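Local coordinates for ABC transporter periplasmic-binding protein YtfQ (Mycobacterium smegmatis, PDB 6HB0) that probably binds carbohydrate as the substrate-binding component of an L-arabinofuranose ABC transporter, at residues F126-R131 and T290-F295; G134-D139 and K238-D243; T167-G172 and V210-N215. All coordinates share one frame; numbering follows the deposited sequence.

Contact 1 (F126-R131 and T290-F295); sequences FIEEGR and TPDEAF. With ZN (zinc ion), chain F.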
ATOM      1  N   PHE A 126      -1.620   0.469  -6.257  1.00 24.12           N
ATOM      2  CA  PHE A 126      -1.757  -0.981  -6.226  1.00 25.03           C
ATOM      3  C   PHE A 126      -1.532  -1.646  -7.582  1.00 23.42           C
ATOM      4  O   PHE A 126      -1.103  -2.807  -7.632  1.00 29.02           O
ATOM      5  CB  PHE A 126      -3.144  -1.346  -5.738  1.00 27.04           C
ATOM      6  CG  PHE A 126      -3.472  -0.802  -4.381  1.00 29.93           C
ATOM      7  CD1 PHE A 126      -2.594  -0.959  -3.315  1.00 33.87           C
ATOM      8  CD2 PHE A 126      -4.668  -0.120  -4.166  1.00 36.66           C
ATOM      9  CE1 PHE A 126      -2.905  -0.487  -2.063  1.00 34.45           C
ATOM     10  CE2 PHE A 126      -4.970   0.392  -2.924  1.00 35.66           C
ATOM     11  CZ  PHE A 126      -4.101   0.179  -1.874  1.00 36.83           C
ATOM     12  N   ILE A 127      -1.829  -0.947  -8.671  1.00 24.33           N
ATOM     13  CA  ILE A 127      -1.560  -1.478 -10.009  1.00 25.06           C
ATOM     14  C   ILE A 127      -0.060  -1.662 -10.127  1.00 25.36           C
ATOM     15  O   ILE A 127       0.409  -2.685 -10.546  1.00 24.80           O
ATOM     16  CB  ILE A 127      -2.079  -0.551 -11.126  1.00 28.70           C
ATOM     17  CG1 ILE A 127      -3.597  -0.454 -11.090  1.00 32.44           C
ATOM     18  CG2 ILE A 127      -1.557  -1.030 -12.487  1.00 29.26           C
ATOM     19  CD1 ILE A 127      -4.173   0.511 -12.081  1.00 34.44           C
ATOM     20  N   GLU A 128       0.687  -0.635  -9.726  1.00 26.89           N
ATOM     21  CA  GLU A 128       2.140  -0.689  -9.749  1.00 25.29           C
ATOM     22  C   GLU A 128       2.674  -1.880  -8.953  1.00 25.38           C
ATOM     23  O   GLU A 128       3.605  -2.540  -9.397  1.00 25.70           O
ATOM     24  CB  GLU A 128       2.699   0.642  -9.249  1.00 27.86           C
ATOM     25  CG  GLU A 128       4.195   0.706  -9.045  1.00 28.25           C
ATOM     26  CD  GLU A 128       4.512   1.074  -7.604  1.00 28.18           C
ATOM     27  OE1 GLU A 128       4.759   0.146  -6.783  1.00 29.39           O
ATOM     28  OE2 GLU A 128       4.404   2.289  -7.258  1.00 28.18           O
ATOM     29  N   GLU A 129       2.110  -2.186  -7.789  1.00 24.26           N
ATOM     30  CA  GLU A 129       2.508  -3.376  -7.038  1.00 26.89           C
ATOM     31  C   GLU A 129       2.384  -4.660  -7.847  1.00 25.20           C
ATOM     32  O   GLU A 129       3.319  -5.449  -7.915  1.00 25.74           O
ATOM     33  CB  GLU A 129       1.711  -3.565  -5.720  1.00 25.17           C
ATOM     34  CG  GLU A 129       2.062  -2.508  -4.650  1.00 28.56           C
ATOM     35  CD  GLU A 129       1.222  -2.649  -3.373  1.00 28.46           C
ATOM     36  OE1 GLU A 129      -0.011  -2.937  -3.504  1.00 26.76           O
ATOM     37  OE2 GLU A 129       1.805  -2.456  -2.247  1.00 25.15           O
ATOM     38  N   GLY A 130       1.210  -4.869  -8.429  1.00 25.07           N
ATOM     39  CA  GLY A 130       0.998  -6.041  -9.251  1.00 26.49           C
ATOM     40  C   GLY A 130       1.951  -6.041 -10.415  1.00 24.97           C
ATOM     41  O   GLY A 130       2.512  -7.043 -10.727  1.00 26.33           O
ATOM     42  N   ARG A 131       2.130  -4.904 -11.051  1.00 23.60           N
ATOM     43  CA  ARG A 131       3.006  -4.837 -12.198  1.00 24.22           C
ATOM     44  C   ARG A 131       4.407  -5.221 -11.851  1.00 24.79           C
ATOM     45  O   ARG A 131       5.083  -5.919 -12.632  1.00 24.62           O
ATOM     46  CB  ARG A 131       3.012  -3.436 -12.805  1.00 26.33           C
ATOM     47  CG  ARG A 131       3.832  -3.327 -14.093  1.00 29.53           C
ATOM     48  CD  ARG A 131       3.453  -2.094 -14.835  1.00 34.09           C
ATOM     49  NE  ARG A 131       4.263  -1.903 -16.018  1.00 39.24           N
ATOM     50  CZ  ARG A 131       4.139  -0.853 -16.843  1.00 44.20           C
ATOM     51  NH1 ARG A 131       3.233   0.115 -16.624  1.00 38.46           N
ATOM     52  NH2 ARG A 131       4.949  -0.765 -17.886  1.00 47.28           N
ATOM     53  N   THR A 290       4.487   7.684  -3.513  1.00 27.98           N
ATOM     54  CA  THR A 290       5.042   7.172  -2.286  1.00 29.64           C
ATOM     55  C   THR A 290       6.271   6.340  -2.645  1.00 31.84           C
ATOM     56  O   THR A 290       6.404   5.895  -3.765  1.00 32.48           O
ATOM     57  CB  THR A 290       4.033   6.316  -1.529  1.00 32.59           C
ATOM     58  OG1 THR A 290       3.530   5.291  -2.387  1.00 34.87           O
ATOM     59  CG2 THR A 290       2.881   7.175  -1.033  1.00 32.91           C
ATOM     60  N   PRO A 291       7.160   6.099  -1.680  1.00 30.66           N
ATOM     61  CA  PRO A 291       8.238   5.167  -1.923  1.00 27.53           C
ATOM     62  C   PRO A 291       7.840   3.697  -2.032  1.00 26.51           C
ATOM     63  O   PRO A 291       6.775   3.286  -1.572  1.00 25.98           O
ATOM     64  CB  PRO A 291       9.162   5.358  -0.689  1.00 27.14           C
ATOM     65  CG  PRO A 291       8.488   6.295   0.204  1.00 30.36           C
ATOM     66  CD  PRO A 291       7.135   6.603  -0.296  1.00 30.53           C
ATOM     67  N   ASP A 292       8.750   2.907  -2.588  1.00 25.15           N
ATOM     68  CA  ASP A 292       8.591   1.494  -2.769  1.00 25.34           C
ATOM     69  C   ASP A 292       9.590   0.676  -2.007  1.00 28.73           C
ATOM     70  O   ASP A 292      10.666   1.158  -1.649  1.00 26.02           O
ATOM     71  CB  ASP A 292       8.744   1.193  -4.270  1.00 26.43           C
ATOM     72  CG  ASP A 292       7.616   1.766  -5.109  1.00 25.87           C
ATOM     73  OD1 ASP A 292       6.485   1.909  -4.576  1.00 24.63           O
ATOM     74  OD2 ASP A 292       7.847   2.031  -6.312  1.00 26.06           O
ATOM     75  N   GLU A 293       9.242  -0.588  -1.780  1.00 26.85           N
ATOM     76  CA  GLU A 293      10.128  -1.592  -1.233  1.00 25.13           C
ATOM     77  C   GLU A 293      10.077  -2.817  -2.120  1.00 28.56           C
ATOM     78  O   GLU A 293       9.034  -3.109  -2.768  1.00 26.48           O
ATOM     79  CB  GLU A 293       9.729  -2.006   0.177  1.00 26.35           C
ATOM     80  CG  GLU A 293       9.751  -0.851   1.167  1.00 28.93           C
ATOM     81  CD  GLU A 293       9.321  -1.220   2.588  1.00 27.51           C
ATOM     82  OE1 GLU A 293       9.803  -2.229   3.118  1.00 30.45           O
ATOM     83  OE2 GLU A 293       8.576  -0.438   3.204  1.00 33.72           O
ATOM     84  N   ALA A 294      11.178  -3.562  -2.161  1.00 25.64           N
ATOM     85  CA  ALA A 294      11.229  -4.858  -2.869  1.00 27.09           C
ATOM     86  C   ALA A 294      12.358  -5.659  -2.241  1.00 30.35           C
ATOM     87  O   ALA A 294      13.382  -5.096  -1.931  1.00 27.47           O
ATOM     88  CB  ALA A 294      11.499  -4.673  -4.317  1.00 30.44           C
ATOM     89  N   PHE A 295      12.166  -6.950  -2.041  1.00 27.17           N
ATOM     90  CA  PHE A 295      13.212  -7.785  -1.496  1.00 28.69           C
ATOM     91  C   PHE A 295      13.230  -9.127  -2.174  1.00 28.78           C
ATOM     92  O   PHE A 295      12.183  -9.750  -2.372  1.00 25.61           O
ATOM     93  CB  PHE A 295      12.932  -8.030  -0.021  1.00 30.04           C
ATOM     94  CG  PHE A 295      12.926  -6.783   0.790  1.00 31.39           C
ATOM     95  CD1 PHE A 295      14.124  -6.243   1.233  1.00 29.81           C
ATOM     96  CD2 PHE A 295      11.731  -6.107   1.070  1.00 32.77           C
ATOM     97  CE1 PHE A 295      14.140  -5.079   1.972  1.00 35.21           C
ATOM     98  CE2 PHE A 295      11.746  -4.942   1.810  1.00 35.03           C
ATOM     99  CZ  PHE A 295      12.956  -4.430   2.271  1.00 32.81           C
TER
HETATM  100 ZN    ZN F 404       4.896   2.642  -5.379  1.00 27.55          ZN
HETATM  101  O   HOH W   1       5.252   4.604  -5.719  1.00 27.60           O
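E128 and D292 approach each other from opposite directions and meet at a zinc ion, which joins the start of helix 126-140 to the edge strand 292-295 in one lobe of a two-lobed periplasmic binding protein. Strand 292-295 is the antiparallel outermost member of the mixed sheet of this lobe and pairs with strand 259-263, from which C263 contributes a further zinc ligand. No hydrogen bond links the two segments; the metal is what binds them. Each carboxylate gives a single oxygen. E128 OE2 lies 2.0 Å from the zinc and D292 OD1 1.9 Å from it, whereas the second oxygens stand back, E128 OE1 at 2.9 Å and D292 OD2 at 3.2 Å from the ion. The two carboxylate planes are turned 73° apart, far from coplanar. The E128 chain leaves the helix with CG anti to the backbone N (chi1 173°) and then bends at chi2 (-122°), which carries the carboxylate across to the strand.

Two negative groups are thereby held close, E128 OE1 being 3.3 Å from D292 OD1. The shared zinc probably compensates their like charge, and the R132 guanidinium, in a salt bridge with E128 OE1, would add to this on the helix side. The neighbouring E129 points its carboxylate to other partners: it forms salt bridges with R34 and R165, and its OE2 accepts a bond from the backbone N of C263, consistent with E129 helping to position the backbone at the cysteine. A water completes the four ligands of the zinc at 2.0 Å from the ion, and this same water donates a 2.6 Å hydrogen bond to the carbonyl O of T290.

Contact 2 (G134-D139 and K238-D243); sequences GQWVAD and KIVAVD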
ATOM      1  N   GLY A 134       4.633  -8.966 -11.442  1.00 24.40           N
ATOM      2  CA  GLY A 134       4.605  -9.591 -12.775  1.00 27.80           C
ATOM      3  C   GLY A 134       5.926  -9.462 -13.510  1.00 28.00           C
ATOM      4  O   GLY A 134       6.438 -10.435 -14.096  1.00 24.87           O
ATOM      5  N   GLN A 135       6.512  -8.287 -13.403  1.00 24.65           N
ATOM      6  CA  GLN A 135       7.730  -8.000 -14.087  1.00 28.46           C
ATOM      7  C   GLN A 135       8.886  -8.824 -13.519  1.00 27.82           C
ATOM      8  O   GLN A 135       9.787  -9.220 -14.253  1.00 28.41           O
ATOM      9  CB  GLN A 135       8.005  -6.491 -14.027  1.00 31.00           C
ATOM     10  CG  GLN A 135       9.259  -6.038 -14.746  1.00 38.04           C
ATOM     11  CD  GLN A 135       9.187  -6.366 -16.228  1.00 44.49           C
ATOM     12  OE1 GLN A 135       8.244  -5.940 -16.924  1.00 44.62           O
ATOM     13  NE2 GLN A 135      10.161  -7.158 -16.720  1.00 52.82           N
ATOM     14  N   TRP A 136       8.866  -9.117 -12.233  1.00 27.46           N
ATOM     15  CA  TRP A 136       9.865  -9.973 -11.641  1.00 27.14           C
ATOM     16  C   TRP A 136       9.716 -11.369 -12.186  1.00 28.40           C
ATOM     17  O   TRP A 136      10.717 -12.008 -12.471  1.00 26.91           O
ATOM     18  CB  TRP A 136       9.768 -10.012 -10.129  1.00 28.54           C
ATOM     19  CG  TRP A 136      10.677 -10.966  -9.472  1.00 26.57           C
ATOM     20  CD1 TRP A 136      11.948 -10.716  -9.027  1.00 28.00           C
ATOM     21  CD2 TRP A 136      10.397 -12.338  -9.162  1.00 26.99           C
ATOM     22  NE1 TRP A 136      12.465 -11.857  -8.462  1.00 28.09           N
ATOM     23  CE2 TRP A 136      11.533 -12.859  -8.539  1.00 28.63           C
ATOM     24  CE3 TRP A 136       9.285 -13.166  -9.352  1.00 29.19           C
ATOM     25  CZ2 TRP A 136      11.605 -14.183  -8.111  1.00 29.31           C
ATOM     26  CZ3 TRP A 136       9.368 -14.505  -8.949  1.00 33.24           C
ATOM     27  CH2 TRP A 136      10.528 -14.980  -8.325  1.00 30.37           C
ATOM     28  N   VAL A 137       8.492 -11.855 -12.321  1.00 27.66           N
ATOM     29  CA  VAL A 137       8.277 -13.173 -12.906  1.00 28.64           C
ATOM     30  C   VAL A 137       8.826 -13.189 -14.341  1.00 29.93           C
ATOM     31  O   VAL A 137       9.549 -14.113 -14.694  1.00 32.52           O
ATOM     32  CB  VAL A 137       6.812 -13.609 -12.909  1.00 27.46           C
ATOM     33  CG1 VAL A 137       6.653 -14.944 -13.606  1.00 32.87           C
ATOM     34  CG2 VAL A 137       6.265 -13.653 -11.489  1.00 27.35           C
ATOM     35  N   ALA A 138       8.498 -12.189 -15.131  1.00 30.58           N
ATOM     36  CA  ALA A 138       8.996 -12.112 -16.492  1.00 30.12           C
ATOM     37  C   ALA A 138      10.498 -12.122 -16.554  1.00 33.88           C
ATOM     38  O   ALA A 138      11.066 -12.871 -17.377  1.00 36.48           O
ATOM     39  CB  ALA A 138       8.451 -10.921 -17.213  1.00 30.14           C
ATOM     40  N   ASP A 139      11.138 -11.358 -15.678  1.00 37.00           N
ATOM     41  CA  ASP A 139      12.600 -11.314 -15.607  1.00 41.77           C
ATOM     42  C   ASP A 139      13.197 -12.660 -15.213  1.00 40.16           C
ATOM     43  O   ASP A 139      14.148 -13.101 -15.836  1.00 41.50           O
ATOM     44  CB  ASP A 139      13.104 -10.243 -14.621  1.00 43.82           C
ATOM     45  CG  ASP A 139      12.844  -8.822 -15.097  1.00 51.37           C
ATOM     46  OD1 ASP A 139      12.438  -8.664 -16.274  1.00 54.11           O
ATOM     47  OD2 ASP A 139      13.018  -7.865 -14.277  1.00 61.26           O
ATOM     48  N   LYS A 238       7.787 -21.370  -6.765  1.00 30.56           N
ATOM     49  CA  LYS A 238       8.242 -20.073  -6.335  1.00 28.92           C
ATOM     50  C   LYS A 238       7.028 -19.221  -5.934  1.00 31.79           C
ATOM     51  O   LYS A 238       5.917 -19.411  -6.433  1.00 29.41           O
ATOM     52  CB  LYS A 238       9.009 -19.434  -7.460  1.00 33.58           C
ATOM     53  CG  LYS A 238      10.308 -20.180  -7.760  1.00 40.10           C
ATOM     54  CD  LYS A 238      11.272 -19.336  -8.587  1.00 48.82           C
ATOM     55  CE  LYS A 238      12.619 -20.024  -8.832  1.00 54.79           C
ATOM     56  NZ  LYS A 238      12.893 -21.225  -7.992  1.00 56.78           N
ATOM     57  N   ILE A 239       7.249 -18.297  -5.007  1.00 28.19           N
ATOM     58  CA  ILE A 239       6.184 -17.455  -4.488  1.00 27.86           C
ATOM     59  C   ILE A 239       6.636 -16.006  -4.580  1.00 27.79           C
ATOM     60  O   ILE A 239       7.744 -15.629  -4.091  1.00 26.13           O
ATOM     61  CB  ILE A 239       5.887 -17.792  -3.042  1.00 27.17           C
ATOM     62  CG1 ILE A 239       5.358 -19.211  -2.931  1.00 28.68           C
ATOM     63  CG2 ILE A 239       4.857 -16.818  -2.486  1.00 30.42           C
ATOM     64  CD1 ILE A 239       5.162 -19.681  -1.529  1.00 31.00           C
ATOM     65  N   VAL A 240       5.844 -15.211  -5.276  1.00 24.53           N
ATOM     66  CA  VAL A 240       6.064 -13.762  -5.323  1.00 25.15           C
ATOM     67  C   VAL A 240       4.834 -13.136  -4.649  1.00 28.42           C
ATOM     68  O   VAL A 240       3.691 -13.540  -4.952  1.00 24.65           O
ATOM     69  CB  VAL A 240       6.328 -13.232  -6.727  1.00 26.70           C
ATOM     70  CG1 VAL A 240       5.259 -13.653  -7.726  1.00 30.81           C
ATOM     71  CG2 VAL A 240       6.457 -11.716  -6.745  1.00 27.92           C
ATOM     72  N   ALA A 241       5.055 -12.223  -3.695  1.00 25.11           N
ATOM     73  CA  ALA A 241       3.945 -11.654  -2.887  1.00 24.19           C
ATOM     74  C   ALA A 241       4.020 -10.173  -2.748  1.00 26.50           C
ATOM     75  O   ALA A 241       5.059  -9.576  -2.941  1.00 25.84           O
ATOM     76  CB  ALA A 241       3.870 -12.315  -1.545  1.00 26.01           C
ATOM     77  N   VAL A 242       2.896  -9.558  -2.419  1.00 28.16           N
ATOM     78  CA  VAL A 242       2.854  -8.170  -2.029  1.00 26.37           C
ATOM     79  C   VAL A 242       2.804  -8.059  -0.515  1.00 28.79           C
ATOM     80  O   VAL A 242       2.156  -8.853   0.137  1.00 28.13           O
ATOM     81  CB  VAL A 242       1.633  -7.500  -2.653  1.00 27.93           C
ATOM     82  CG1 VAL A 242       1.613  -6.019  -2.324  1.00 29.69           C
ATOM     83  CG2 VAL A 242       1.616  -7.727  -4.171  1.00 29.84           C
ATOM     84  N   ASP A 243       3.485  -7.042   0.025  1.00 32.21           N
ATOM     85  CA  ASP A 243       3.485  -6.625   1.461  1.00 32.79           C
ATOM     86  C   ASP A 243       4.796  -7.071   2.144  1.00 34.53           C
ATOM     87  O   ASP A 243       5.032  -8.251   2.402  1.00 35.74           O
ATOM     88  CB  ASP A 243       2.328  -7.152   2.309  1.00 37.87           C
ATOM     89  CG  ASP A 243       0.958  -6.665   1.895  1.00 39.95           C
ATOM     90  OD1 ASP A 243       0.787  -5.603   1.283  1.00 41.64           O
ATOM     91  OD2 ASP A 243       0.028  -7.391   2.253  1.00 50.44           O
TER
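W136 and V137, consecutive on helix 126-140, close on V240 of strand 238-242 in a purely apolar contact. The helix runs nearly antiparallel to the strand, at 155°, with the short axes 9.5 Å apart, a packing of helix on sheet within an alpha/beta lobe of the periplasmic binding protein fold. The W136 side chain leaves the helix with CG anti to the backbone N (chi1 174°); it and V240 run past each other in opposite directions, with W136 CE3, on the benzo part of the indole, 4.0 Å from V240 CB. At the far end of the indole, W136 CH2 lies 4.4 Å from K238 CD, a looser touch with the aliphatic part of a lysine whose amine leads away from the helix.

V240 holds CG1 between its backbone N and carbonyl carbon (chi1 53°), and this branch meets V137 CG2 at 3.9 Å, the two side chains crossing at about a right angle. Next to the contact, the W136 ring also stacks with Y259, and V137 touches F169 of helix 160-173. Helix and strand are thus joined here by close apolar packing, with no polar group of either segment engaged across it.

Contact 3 (T167-G172 and V210-N215); sequences TGFAEG and VVFAQN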
ATOM      1  N   THR A 167      -4.838  -6.397 -12.282  1.00 28.31           N
ATOM      2  CA  THR A 167      -4.603  -5.615 -13.494  1.00 28.75           C
ATOM      3  C   THR A 167      -3.125  -5.418 -13.694  1.00 27.70           C
ATOM      4  O   THR A 167      -2.597  -5.686 -14.764  1.00 27.44           O
ATOM      5  CB  THR A 167      -5.327  -4.280 -13.391  1.00 31.42           C
ATOM      6  OG1 THR A 167      -6.725  -4.561 -13.355  1.00 35.22           O
ATOM      7  CG2 THR A 167      -4.996  -3.367 -14.563  1.00 34.12           C
ATOM      8  N   GLY A 168      -2.441  -5.028 -12.631  1.00 24.64           N
ATOM      9  CA  GLY A 168      -1.012  -4.790 -12.711  1.00 26.58           C
ATOM     10  C   GLY A 168      -0.217  -6.006 -13.019  1.00 23.26           C
ATOM     11  O   GLY A 168       0.693  -5.968 -13.826  1.00 23.12           O
ATOM     12  N   PHE A 169      -0.512  -7.109 -12.351  1.00 24.11           N
ATOM     13  CA  PHE A 169       0.237  -8.323 -12.611  1.00 23.64           C
ATOM     14  C   PHE A 169       0.133  -8.756 -14.099  1.00 26.36           C
ATOM     15  O   PHE A 169       1.119  -9.190 -14.699  1.00 24.58           O
ATOM     16  CB  PHE A 169      -0.185  -9.428 -11.658  1.00 24.89           C
ATOM     17  CG  PHE A 169       0.666 -10.652 -11.723  1.00 25.67           C
ATOM     18  CD1 PHE A 169       1.852 -10.728 -11.030  1.00 26.02           C
ATOM     19  CD2 PHE A 169       0.240 -11.759 -12.441  1.00 29.91           C
ATOM     20  CE1 PHE A 169       2.638 -11.857 -11.099  1.00 27.13           C
ATOM     21  CE2 PHE A 169       1.049 -12.900 -12.530  1.00 28.82           C
ATOM     22  CZ  PHE A 169       2.229 -12.950 -11.832  1.00 27.73           C
ATOM     23  N   ALA A 170      -1.058  -8.619 -14.662  1.00 26.28           N
ATOM     24  CA  ALA A 170      -1.316  -8.989 -16.050  1.00 26.57           C
ATOM     25  C   ALA A 170      -0.461  -8.128 -16.986  1.00 27.72           C
ATOM     26  O   ALA A 170       0.178  -8.635 -17.908  1.00 29.40           O
ATOM     27  CB  ALA A 170      -2.806  -8.844 -16.374  1.00 26.48           C
ATOM     28  N   GLU A 171      -0.394  -6.834 -16.702  1.00 27.62           N
ATOM     29  CA  GLU A 171       0.521  -5.946 -17.382  1.00 28.58           C
ATOM     30  C   GLU A 171       1.996  -6.370 -17.236  1.00 29.10           C
ATOM     31  O   GLU A 171       2.731  -6.344 -18.198  1.00 26.82           O
ATOM     32  CB  GLU A 171       0.405  -4.518 -16.867  1.00 32.07           C
ATOM     33  CG  GLU A 171      -0.939  -3.829 -17.022  1.00 33.54           C
ATOM     34  CD  GLU A 171      -0.997  -2.452 -16.344  1.00 34.11           C
ATOM     35  OE1 GLU A 171      -0.018  -2.002 -15.653  1.00 35.60           O
ATOM     36  OE2 GLU A 171      -2.037  -1.787 -16.543  1.00 33.25           O
ATOM     37  N   GLY A 172       2.420  -6.745 -16.039  1.00 28.35           N
ATOM     38  CA  GLY A 172       3.818  -7.073 -15.818  1.00 31.50           C
ATOM     39  C   GLY A 172       4.311  -8.339 -16.534  1.00 32.04           C
ATOM     40  O   GLY A 172       5.481  -8.437 -16.855  1.00 28.29           O
ATOM     41  N   VAL A 210       4.851 -20.931 -10.319  1.00 30.79           N
ATOM     42  CA  VAL A 210       4.892 -19.729  -9.510  1.00 31.80           C
ATOM     43  C   VAL A 210       3.525 -19.454  -8.942  1.00 31.16           C
ATOM     44  O   VAL A 210       2.539 -19.623  -9.652  1.00 29.49           O
ATOM     45  CB  VAL A 210       5.253 -18.509 -10.366  1.00 33.65           C
ATOM     46  CG1 VAL A 210       5.277 -17.252  -9.482  1.00 37.86           C
ATOM     47  CG2 VAL A 210       6.600 -18.694 -11.044  1.00 37.12           C
ATOM     48  N   VAL A 211       3.479 -19.057  -7.671  1.00 29.09           N
ATOM     49  CA  VAL A 211       2.293 -18.411  -7.118  1.00 27.98           C
ATOM     50  C   VAL A 211       2.501 -16.918  -6.922  1.00 27.71           C
ATOM     51  O   VAL A 211       3.522 -16.479  -6.424  1.00 24.88           O
ATOM     52  CB  VAL A 211       1.608 -19.156  -5.934  1.00 33.37           C
ATOM     53  CG1 VAL A 211       2.333 -20.392  -5.495  1.00 36.66           C
ATOM     54  CG2 VAL A 211       0.999 -18.233  -4.860  1.00 30.38           C
ATOM     55  N   PHE A 212       1.563 -16.131  -7.419  1.00 24.93           N
ATOM     56  CA  PHE A 212       1.506 -14.737  -7.124  1.00 23.98           C
ATOM     57  C   PHE A 212       0.412 -14.546  -6.072  1.00 25.25           C
ATOM     58  O   PHE A 212      -0.761 -14.818  -6.306  1.00 24.41           O
ATOM     59  CB  PHE A 212       1.200 -13.920  -8.352  1.00 24.13           C
ATOM     60  CG  PHE A 212       0.870 -12.485  -8.047  1.00 25.82           C
ATOM     61  CD1 PHE A 212       1.681 -11.748  -7.208  1.00 24.57           C
ATOM     62  CD2 PHE A 212      -0.251 -11.880  -8.572  1.00 25.71           C
ATOM     63  CE1 PHE A 212       1.397 -10.417  -6.917  1.00 24.85           C
ATOM     64  CE2 PHE A 212      -0.532 -10.564  -8.289  1.00 25.14           C
ATOM     65  CZ  PHE A 212       0.292  -9.832  -7.451  1.00 24.54           C
ATOM     66  N   ALA A 213       0.837 -14.141  -4.897  1.00 23.07           N
ATOM     67  CA  ALA A 213      -0.058 -13.912  -3.748  1.00 25.54           C
ATOM     68  C   ALA A 213      -0.223 -12.413  -3.587  1.00 27.09           C
ATOM     69  O   ALA A 213       0.750 -11.696  -3.384  1.00 24.69           O
ATOM     70  CB  ALA A 213       0.556 -14.484  -2.514  1.00 24.14           C
ATOM     71  N   GLN A 214      -1.446 -11.937  -3.699  1.00 26.20           N
ATOM     72  CA  GLN A 214      -1.697 -10.513  -3.638  1.00 26.19           C
ATOM     73  C   GLN A 214      -1.549  -9.924  -2.233  1.00 25.38           C
ATOM     74  O   GLN A 214      -1.661  -8.719  -2.107  1.00 27.59           O
ATOM     75  CB  GLN A 214      -3.093 -10.183  -4.159  1.00 26.93           C
ATOM     76  CG  GLN A 214      -3.227 -10.332  -5.620  1.00 26.32           C
ATOM     77  CD  GLN A 214      -4.595  -9.925  -6.093  1.00 27.72           C
ATOM     78  OE1 GLN A 214      -5.424  -9.475  -5.297  1.00 27.73           O
ATOM     79  NE2 GLN A 214      -4.855 -10.097  -7.402  1.00 25.26           N
ATOM     80  N   ASN A 215      -1.317 -10.733  -1.207  1.00 25.65           N
ATOM     81  CA  ASN A 215      -0.792 -10.233   0.062  1.00 25.63           C
ATOM     82  C   ASN A 215       0.035 -11.297   0.765  1.00 28.30           C
ATOM     83  O   ASN A 215       0.076 -12.459   0.337  1.00 25.89           O
ATOM     84  CB  ASN A 215      -1.880  -9.615   0.988  1.00 26.30           C
ATOM     85  CG  ASN A 215      -2.637 -10.633   1.794  1.00 29.52           C
ATOM     86  OD1 ASN A 215      -2.718 -11.816   1.423  1.00 25.14           O
ATOM     87  ND2 ASN A 215      -3.222 -10.176   2.909  1.00 27.51           N
TER
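F169 of helix 160-173 and F212 of strand 210-213 lay their rings over one another in a buried offset (parallel-displaced) stack, a helix-to-sheet contact in the alpha/beta core of one lobe of the periplasmic binding protein fold. The planes are only 6° apart and the centroids 4.2 Å from each other. The displacement puts a rim atom of each ring over the face of the other: the ring edge carrying F169 CD1 lies over the F212 face, and the one carrying F212 CD2 over the F169 face, these two carbons being 3.4 Å apart. F169 CD1 is in fact within about 4.1 Å of all six F212 ring carbons, which shows how far it reaches in over that ring. Both side chains hold CG anti to the backbone N (chi1 -172° for F169).

Because the side chains run past each other in opposite directions, each CB lies near the partner ring, giving a second kind of interaction. F212 CB sits 4.0 Å from the centroid of the F169 ring, 26° off the ring normal, as a CH-pi contact over the face. In the reverse direction F169 CB comes 3.6 Å from F212 CE2. The pair is thus held by ring faces and methylene groups together, with no hydrogen bond across the two segments.

Just beyond the strand, N215 takes the N-cap position of helix 216-228, its OD1 accepting from the backbone N of M218. Around the stack, A133 of helix 126-140 touches both phenylalanines. On the sheet side, strand 148-154 supplies I150 to F169 and Q152 to F212, while strand 238-242 places V240 and V242 against F212, and the two rings therefore lie between two helices and three strands.

Overall arrangement
Contacts 1 and 2 share helix 126-140, its first turns holding the zinc and its later turns packing on strand 238-242, and their centres are 11 Å apart; E129 CD touches V242 CG1 at 3.6 Å between them. Contacts 1 and 3 are also 11 Å apart, centre to centre, and G130 O packs on F169 CB at 3.7 Å. Contacts 2 and 3 are closest, with centres 7 Å apart, because strands 238-242 and 210-213 are neighbours in the sheet: K238 O lies 2.8 Å from V211 N, a probable hydrogen bond. All three contacts join helices to one mixed sheet, with the zinc-bridged contact 1 at its outer strand.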